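Long-range contacts in putative O-GlcNAcase nagJ (Clostridium perfringens, PDB 6PV5), which probably removes terminal N-acetylhexosamine from glycans by hydrolysis as a family 84 glycoside hydrolase, this chain holding the N-terminal, catalytic and helical post-catalytic regions: residues K187-E193 against M217-A223; P334-P339 against D367-M371; L597-D601 against I616-H620. One frame throughout, in Å; residues are numbered along the deposited sequence.

Contact 1 (K187-E193 against M217-A223); sequences KMRAVVE and MNAYIYA
Strands 188-192 and 219-222 open the eight-stranded parallel barrel of the catalytic domain, and Asn218 begins their pairing by gripping the backbone of Lys187-Arg189 with its side-chain amide. Asn218 ND2 donates to Lys187 O (2.8 Å), which lies in the plane of the amide, while Arg189 N gives Asn218 OD1 an almost straight bond (2.9 Å). The amide reaches both because chi1 of 65° sets CG between backbone N and carbonyl carbon. Asn218 also lies over one face of the Arg189 guanidinium, the two planes 44° apart; Glu130 forms a salt bridge with Arg189 NH1 and accepts a hydrogen bond from Asn218 ND2. Arg189 NH1 also hydrogen-bonds Phe186 O, and its NE Lys216 O. Arg189 O receives Asn218 N and, weakly, Ala219 N. Beyond it the register is regular: Val191 N to Ala219 O, Ile221 N to Val191 O (2.8 Å), Glu193 N to Ile221 O. This is a right-handed beta-alpha-beta unit of a TIM barrel, with helix 202-214 as the connection. On the face bearing Ala190 and Val192, Met188 CE presses tightly on Ala219 CB (3.4 Å) and Val192 CG2 meets Ile221 CB (3.8 Å). On the other face, turned to the helices, Met217 CE touches Val191 CG2 (3.8 Å). Glu193 and Tyr220 run side by side, and Tyr220 OH donates to Glu193 OE2 (2.9 Å) from the anti side, 28° out of the carboxylate plane; Arg205 of helix 202-214 forms a salt bridge to the same oxygen.

Contact 2 (P334-P339 against D367-M371); sequences PLITVP and DIEVM
Three backbone hydrogen bonds join strand 336-338 to strand 369-372, the fifth and sixth strands of the parallel barrel of the catalytic domain. Glu369 N donates to Leu335 O (3.0 Å), Thr337 N to Glu369 O (2.8 Å) and Met371 N to Thr337 O (3.0 Å), so that Thr337 uses both its N-H and its C=O toward the same neighbour. A water extends the pairing at the start of the strands: it accepts from Leu335 N and donates to Asp367 O, linking the two backbones through solvent just before the first direct bond.

The apolar contacts fall on the two faces of the sheet. On the side of Ile336 and Glu369, Met371 folds its end back over Ile336: with chi3 at -62°, CE comes to 3.6 Å from Ile336 CG2, and the two side chains meet at a slant. Ile336 CG1 also rests against Glu369 CB (4.0 Å). On the face of Thr337 and Val370 the side chains lie side by side, and Thr337 CG2 touches Val370 CG2 (3.8 Å). Pro339 closes the far end, its CG against Val370 CG1 (3.8 Å).

The polar side chains look elsewhere. Thr337 OG1 sits anti to its own N, chi1 -167°, and hydrogen-bonds Ile301 O of the preceding barrel strand, leaving its methyl for the pairing. Glu369 bends at chi2, passes CG alongside Pro334 CB and forms a salt bridge with Lys187. The chemistry thus divides the labour: main-chain bonds and carbon packing hold these two strands together, while the threonine hydroxyl and the glutamate carboxylate tie the pair to other strands or their ends.

Contact 3 (L597-D601 against I616-H620); sequences LRNLD and IRKVH
Ile616, on the last helix of the chain, meets Leu597 of helix 583-601 through CG2, which approaches Leu597 CG at 4.0 Å; the two side chains run antiparallel, side by side. The isoleucine also touches Ser571 of helix 548-579, so its buried side chain sits where three helices come together.

Arg617 follows and carries the polar half of the contact. Its chain runs extended from CG to NE and brings the guanidinium end-on to the carboxylate of Asp601. NH2 donates to OD1 of Asp601 (2.6 Å, 170°) and NH1 to OD2 of the same residue (3.0 Å, 172°). Each oxygen is met on its syn lone pair, and the two flat groups are nearly coplanar, 8° apart, as expected of a two-pronged salt bridge. Leu597 CD2 lies over one face of the guanidinium, 3.7 Å from Arg617 NH1 and displaced from the centre of the group, while Leu597 CD1 lies beside Arg617 CG (4.0 Å). NE makes a further salt bridge to Asp613, one turn earlier in the same helix. With carboxylates on both its NE side and its NH1/NH2 end, the guanidinium is probably held firmly in rotation and favoured in its charged form.

His620, the last modelled residue, turns its ring back on the end of helix 612-619: ND1 donates to Ile616 O (2.8 Å), which lies in the ring plane. Leu597 CD1 approaches that ring obliquely at 4.2 Å from His620 ND1, and Ile574 and Ile594 also touch the histidine.

With Ile616 buried and Leu597 partly covered, a short C-terminal helix packs here on longer ones, as in a helical bundle, in the all-helical region that follows the catalytic barrel.

Contacts 1 and 2 belong to one closed barrel, pairing its first with its second strand and its fifth with its sixth; their centres lie 13 Å apart. They meet across the barrel: Lys187 NZ forms a salt bridge with Glu369 OE2 (2.6 Å), Met188 CE packs on Ile336 CD1 (3.6 Å), and Ile221 CD1 approaches Met371 SD (4.2 Å). Their C-terminal ends lie toward the predicted proton donor Asp305, as is usual in a TIM barrel, its side chain about 8 Å from that of Val338 and about 11 Å from that of Ala223. Contact 3 stands apart in the helical region, its centre 42 Å from that of contact 1 and 49 Å from that of contact 2.

Contact 1 (K187-E193 against M217-A223)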
# COMPACT_ATOMS: atom_id res chain seq x y z
N LYS A 187 -9.75 -10.14 -1.00
CA LYS A 187 -10.28 -10.46 0.31
C LYS A 187 -9.22 -10.17 1.37
O LYS A 187 -9.55 -10.02 2.55
CB LYS A 187 -10.71 -11.93 0.41
CG LYS A 187 -9.57 -12.93 0.36
CD LYS A 187 -9.99 -14.38 0.52
CE LYS A 187 -8.79 -15.30 0.56
NZ LYS A 187 -9.12 -16.67 1.00
N MET A 188 -7.96 -10.19 0.93
CA MET A 188 -6.87 -9.77 1.80
C MET A 188 -6.11 -8.62 1.13
O MET A 188 -5.61 -8.76 0.01
CB MET A 188 -5.91 -10.91 2.14
CG MET A 188 -5.12 -10.58 3.38
SD MET A 188 -3.62 -11.53 3.60
CE MET A 188 -3.43 -11.33 5.37
N ARG A 189 -6.07 -7.49 1.85
CA ARG A 189 -5.43 -6.25 1.43
C ARG A 189 -4.48 -5.83 2.55
O ARG A 189 -4.93 -5.31 3.56
CB ARG A 189 -6.48 -5.17 1.17
CG ARG A 189 -7.52 -5.57 0.13
CD ARG A 189 -8.77 -4.71 0.11
NE ARG A 189 -9.29 -4.49 1.46
CZ ARG A 189 -10.04 -5.35 2.14
NH1 ARG A 189 -10.37 -6.53 1.62
NH2 ARG A 189 -10.47 -5.03 3.36
N ALA A 190 -3.18 -6.13 2.40
CA ALA A 190 -2.27 -6.12 3.53
C ALA A 190 -1.06 -5.23 3.23
O ALA A 190 -0.77 -4.89 2.08
CB ALA A 190 -1.80 -7.53 3.80
N VAL A 191 -0.34 -4.92 4.31
CA VAL A 191 1.02 -4.42 4.24
C VAL A 191 1.86 -5.41 5.02
O VAL A 191 1.43 -5.84 6.08
CB VAL A 191 1.09 -2.99 4.82
CG1 VAL A 191 2.51 -2.44 4.89
CG2 VAL A 191 0.18 -2.04 4.07
N VAL A 192 3.02 -5.80 4.47
CA VAL A 192 3.97 -6.62 5.20
C VAL A 192 5.16 -5.74 5.58
O VAL A 192 5.66 -5.00 4.75
CB VAL A 192 4.43 -7.88 4.42
CG1 VAL A 192 5.01 -7.54 3.03
CG2 VAL A 192 5.40 -8.73 5.24
N GLU A 193 5.59 -5.82 6.84
CA GLU A 193 6.89 -5.27 7.20
C GLU A 193 7.99 -6.21 6.73
O GLU A 193 8.59 -6.94 7.52
CB GLU A 193 6.95 -4.97 8.70
CG GLU A 193 8.13 -4.07 9.07
CD GLU A 193 8.17 -3.46 10.47
OE1 GLU A 193 9.28 -3.25 10.96
OE2 GLU A 193 7.11 -3.17 11.04
N MET A 217 -7.70 -1.29 4.45
CA MET A 217 -6.76 -2.40 4.37
C MET A 217 -6.92 -3.24 5.63
O MET A 217 -6.90 -2.70 6.73
CB MET A 217 -5.31 -1.93 4.28
CG MET A 217 -5.08 -0.90 3.19
SD MET A 217 -3.31 -0.63 2.87
CE MET A 217 -2.93 -2.07 1.88
N ASN A 218 -6.97 -4.57 5.47
CA ASN A 218 -7.53 -5.42 6.51
C ASN A 218 -6.46 -6.31 7.11
O ASN A 218 -6.79 -7.19 7.88
CB ASN A 218 -8.74 -6.22 6.00
CG ASN A 218 -8.42 -7.24 4.92
OD1 ASN A 218 -7.27 -7.37 4.48
ND2 ASN A 218 -9.42 -8.00 4.50
N ALA A 219 -5.18 -6.11 6.77
CA ALA A 219 -4.17 -6.94 7.41
C ALA A 219 -2.82 -6.25 7.50
O ALA A 219 -2.42 -5.50 6.62
CB ALA A 219 -4.04 -8.26 6.69
N TYR A 220 -2.09 -6.59 8.57
CA TYR A 220 -0.71 -6.19 8.75
C TYR A 220 0.11 -7.43 9.05
O TYR A 220 -0.11 -8.09 10.06
CB TYR A 220 -0.62 -5.15 9.87
CG TYR A 220 0.76 -4.90 10.41
CD1 TYR A 220 1.77 -4.41 9.59
CD2 TYR A 220 1.07 -5.15 11.74
CE1 TYR A 220 3.05 -4.19 10.07
CE2 TYR A 220 2.34 -4.93 12.24
CZ TYR A 220 3.33 -4.44 11.41
OH TYR A 220 4.59 -4.21 11.90
N ILE A 221 1.06 -7.74 8.17
CA ILE A 221 1.90 -8.91 8.37
C ILE A 221 3.16 -8.51 9.12
O ILE A 221 4.07 -7.86 8.60
CB ILE A 221 2.17 -9.68 7.06
CG1 ILE A 221 0.87 -10.02 6.33
CG2 ILE A 221 2.99 -10.93 7.34
CD1 ILE A 221 1.08 -10.72 5.01
N TYR A 222 3.22 -8.93 10.39
CA TYR A 222 4.34 -8.65 11.25
C TYR A 222 5.48 -9.60 10.94
O TYR A 222 5.53 -10.74 11.43
CB TYR A 222 3.88 -8.67 12.71
CG TYR A 222 4.95 -8.31 13.71
CD1 TYR A 222 5.23 -6.98 14.01
CD2 TYR A 222 5.67 -9.29 14.36
CE1 TYR A 222 6.21 -6.64 14.92
CE2 TYR A 222 6.66 -8.97 15.28
CZ TYR A 222 6.91 -7.64 15.58
OH TYR A 222 7.90 -7.33 16.48
N ALA A 223 6.43 -9.14 10.12
CA ALA A 223 7.51 -10.02 9.69
C ALA A 223 8.88 -9.34 9.78
O ALA A 223 9.72 -9.52 8.91
CB ALA A 223 7.20 -10.53 8.29

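Contact 2 (P334-P339 against D367-M371)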
# COMPACT_ATOMS: atom_id res chain seq x y z
N PRO A 334 -7.14 -18.67 8.04
CA PRO A 334 -6.31 -19.57 7.23
C PRO A 334 -4.82 -19.27 7.34
O PRO A 334 -4.44 -18.11 7.50
CB PRO A 334 -6.81 -19.29 5.80
CG PRO A 334 -8.27 -18.91 6.02
CD PRO A 334 -8.21 -18.03 7.26
N LEU A 335 -3.99 -20.31 7.33
CA LEU A 335 -2.55 -20.18 7.39
C LEU A 335 -2.07 -19.54 6.08
O LEU A 335 -2.71 -19.71 5.04
CB LEU A 335 -1.94 -21.57 7.53
CG LEU A 335 -0.42 -21.65 7.59
CD1 LEU A 335 0.12 -20.97 8.84
CD2 LEU A 335 0.06 -23.10 7.57
N ILE A 336 -0.95 -18.81 6.16
CA ILE A 336 -0.36 -18.14 5.01
C ILE A 336 1.07 -18.63 4.89
O ILE A 336 1.73 -18.84 5.91
CB ILE A 336 -0.39 -16.62 5.23
CG1 ILE A 336 -1.82 -16.08 5.19
CG2 ILE A 336 0.53 -15.91 4.24
CD1 ILE A 336 -1.94 -14.62 5.61
N THR A 337 1.53 -18.86 3.65
CA THR A 337 2.91 -19.28 3.48
C THR A 337 3.55 -18.57 2.29
O THR A 337 2.87 -17.93 1.49
CB THR A 337 3.02 -20.81 3.35
OG1 THR A 337 4.39 -21.18 3.49
CG2 THR A 337 2.51 -21.35 2.03
N VAL A 338 4.88 -18.70 2.18
CA VAL A 338 5.61 -18.30 0.99
C VAL A 338 6.65 -19.37 0.71
O VAL A 338 7.41 -19.76 1.59
CB VAL A 338 6.24 -16.88 1.10
CG1 VAL A 338 7.26 -16.79 2.21
CG2 VAL A 338 6.92 -16.47 -0.21
N PRO A 339 6.73 -19.86 -0.55
CA PRO A 339 7.64 -20.95 -0.90
C PRO A 339 9.09 -20.48 -1.03
O PRO A 339 9.36 -19.28 -1.04
CB PRO A 339 7.13 -21.46 -2.26
CG PRO A 339 5.95 -20.59 -2.64
CD PRO A 339 5.89 -19.43 -1.67
N ASP A 367 -6.44 -25.01 1.21
CA ASP A 367 -6.99 -23.88 1.95
C ASP A 367 -5.87 -23.07 2.62
O ASP A 367 -6.15 -22.11 3.34
CB ASP A 367 -8.12 -24.33 2.89
CG ASP A 367 -7.68 -25.24 4.02
OD1 ASP A 367 -6.48 -25.65 4.03
OD2 ASP A 367 -8.54 -25.54 4.88
N ILE A 368 -4.61 -23.46 2.38
CA ILE A 368 -3.46 -22.68 2.82
C ILE A 368 -3.15 -21.65 1.74
O ILE A 368 -3.05 -22.00 0.58
CB ILE A 368 -2.25 -23.57 3.13
CG1 ILE A 368 -2.53 -24.53 4.30
CG2 ILE A 368 -1.01 -22.72 3.36
CD1 ILE A 368 -1.49 -25.63 4.47
N GLU A 369 -2.98 -20.38 2.16
CA GLU A 369 -2.73 -19.26 1.26
C GLU A 369 -1.24 -19.24 0.92
O GLU A 369 -0.42 -19.55 1.78
CB GLU A 369 -3.20 -17.96 1.91
CG GLU A 369 -4.63 -18.05 2.45
CD GLU A 369 -5.72 -17.99 1.39
OE1 GLU A 369 -5.39 -18.10 0.18
OE2 GLU A 369 -6.90 -17.82 1.76
N VAL A 370 -0.93 -18.93 -0.35
CA VAL A 370 0.43 -18.92 -0.87
C VAL A 370 0.72 -17.59 -1.55
O VAL A 370 -0.01 -17.18 -2.46
CB VAL A 370 0.72 -20.10 -1.83
CG1 VAL A 370 2.16 -20.11 -2.30
CG2 VAL A 370 0.42 -21.44 -1.16
N MET A 371 1.82 -16.95 -1.12
CA MET A 371 2.27 -15.66 -1.61
C MET A 371 3.34 -15.88 -2.67
O MET A 371 4.16 -16.79 -2.58
CB MET A 371 2.83 -14.79 -0.47
CG MET A 371 1.72 -14.37 0.50
SD MET A 371 2.22 -13.25 1.87
CE MET A 371 3.41 -14.22 2.79
O HOH W 1 -5.50 -22.51 6.29

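Contact 3 (L597-D601 against I616-H620)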
# COMPACT_ATOMS: atom_id res chain seq x y z
N LEU A 597 27.00 20.34 -11.48
CA LEU A 597 27.12 18.89 -11.57
C LEU A 597 27.88 18.34 -10.37
O LEU A 597 27.46 17.34 -9.78
CB LEU A 597 27.79 18.48 -12.88
CG LEU A 597 26.84 17.90 -13.93
CD1 LEU A 597 27.63 17.30 -15.09
CD2 LEU A 597 25.91 16.85 -13.32
N ARG A 598 28.98 19.02 -9.99
CA ARG A 598 29.77 18.62 -8.83
C ARG A 598 28.92 18.68 -7.56
O ARG A 598 28.98 17.76 -6.76
CB ARG A 598 31.05 19.44 -8.68
CG ARG A 598 32.10 19.09 -9.72
CD ARG A 598 33.52 19.63 -9.55
NE ARG A 598 34.19 19.40 -10.83
CZ ARG A 598 34.53 18.20 -11.31
NH1 ARG A 598 34.31 17.10 -10.62
NH2 ARG A 598 35.11 18.13 -12.50
N ASN A 599 28.17 19.76 -7.37
CA ASN A 599 27.29 19.86 -6.20
C ASN A 599 26.32 18.68 -6.12
O ASN A 599 26.05 18.19 -5.03
CB ASN A 599 26.54 21.19 -6.18
CG ASN A 599 27.47 22.40 -6.17
OD1 ASN A 599 28.68 22.25 -6.02
ND2 ASN A 599 26.91 23.59 -6.32
N LEU A 600 25.77 18.23 -7.27
CA LEU A 600 24.80 17.14 -7.35
C LEU A 600 25.45 15.82 -6.96
O LEU A 600 24.90 15.06 -6.17
CB LEU A 600 24.27 17.01 -8.79
CG LEU A 600 23.25 18.07 -9.17
CD1 LEU A 600 22.96 18.08 -10.67
CD2 LEU A 600 21.98 17.89 -8.35
N ASP A 601 26.62 15.55 -7.54
CA ASP A 601 27.37 14.33 -7.32
C ASP A 601 27.82 14.24 -5.86
O ASP A 601 28.18 13.16 -5.40
CB ASP A 601 28.49 14.17 -8.35
CG ASP A 601 27.94 13.94 -9.75
OD1 ASP A 601 26.73 13.63 -9.86
OD2 ASP A 601 28.70 14.07 -10.73
N ILE A 616 21.38 16.78 -18.15
CA ILE A 616 22.42 17.71 -17.75
C ILE A 616 23.80 17.18 -18.11
O ILE A 616 24.64 17.94 -18.58
CB ILE A 616 22.27 18.04 -16.26
CG1 ILE A 616 20.94 18.75 -16.02
CG2 ILE A 616 23.46 18.89 -15.79
CD1 ILE A 616 20.38 18.50 -14.63
N ARG A 617 24.04 15.87 -17.94
CA ARG A 617 25.35 15.33 -18.25
C ARG A 617 25.60 15.32 -19.76
O ARG A 617 26.74 15.44 -20.17
CB ARG A 617 25.57 13.93 -17.67
CG ARG A 617 25.73 13.93 -16.15
CD ARG A 617 25.86 12.53 -15.55
NE ARG A 617 25.29 12.58 -14.22
CZ ARG A 617 25.94 13.01 -13.13
NH1 ARG A 617 27.20 13.38 -13.23
NH2 ARG A 617 25.33 13.03 -11.96
N LYS A 618 24.56 15.13 -20.58
CA LYS A 618 24.74 15.12 -22.02
C LYS A 618 25.12 16.51 -22.52
O LYS A 618 25.93 16.65 -23.42
CB LYS A 618 23.48 14.67 -22.76
CG LYS A 618 23.68 14.33 -24.23
CD LYS A 618 22.51 13.58 -24.85
CE LYS A 618 22.49 13.73 -26.36
NZ LYS A 618 21.44 12.90 -27.01
N VAL A 619 24.51 17.55 -21.93
CA VAL A 619 24.79 18.92 -22.31
C VAL A 619 26.28 19.24 -22.09
O VAL A 619 26.89 19.90 -22.92
CB VAL A 619 23.86 19.90 -21.56
CG1 VAL A 619 24.34 21.34 -21.65
CG2 VAL A 619 22.42 19.76 -22.03
N HIS A 620 26.87 18.76 -21.00
CA HIS A 620 28.32 18.79 -20.85
C HIS A 620 28.92 17.54 -21.49
O HIS A 620 30.03 17.67 -22.05
CB HIS A 620 28.70 18.90 -19.37
CG HIS A 620 27.96 19.98 -18.65
ND1 HIS A 620 26.62 19.85 -18.32
CD2 HIS A 620 28.34 21.20 -18.22
CE1 HIS A 620 26.21 20.94 -17.70
NE2 HIS A 620 27.26 21.78 -17.63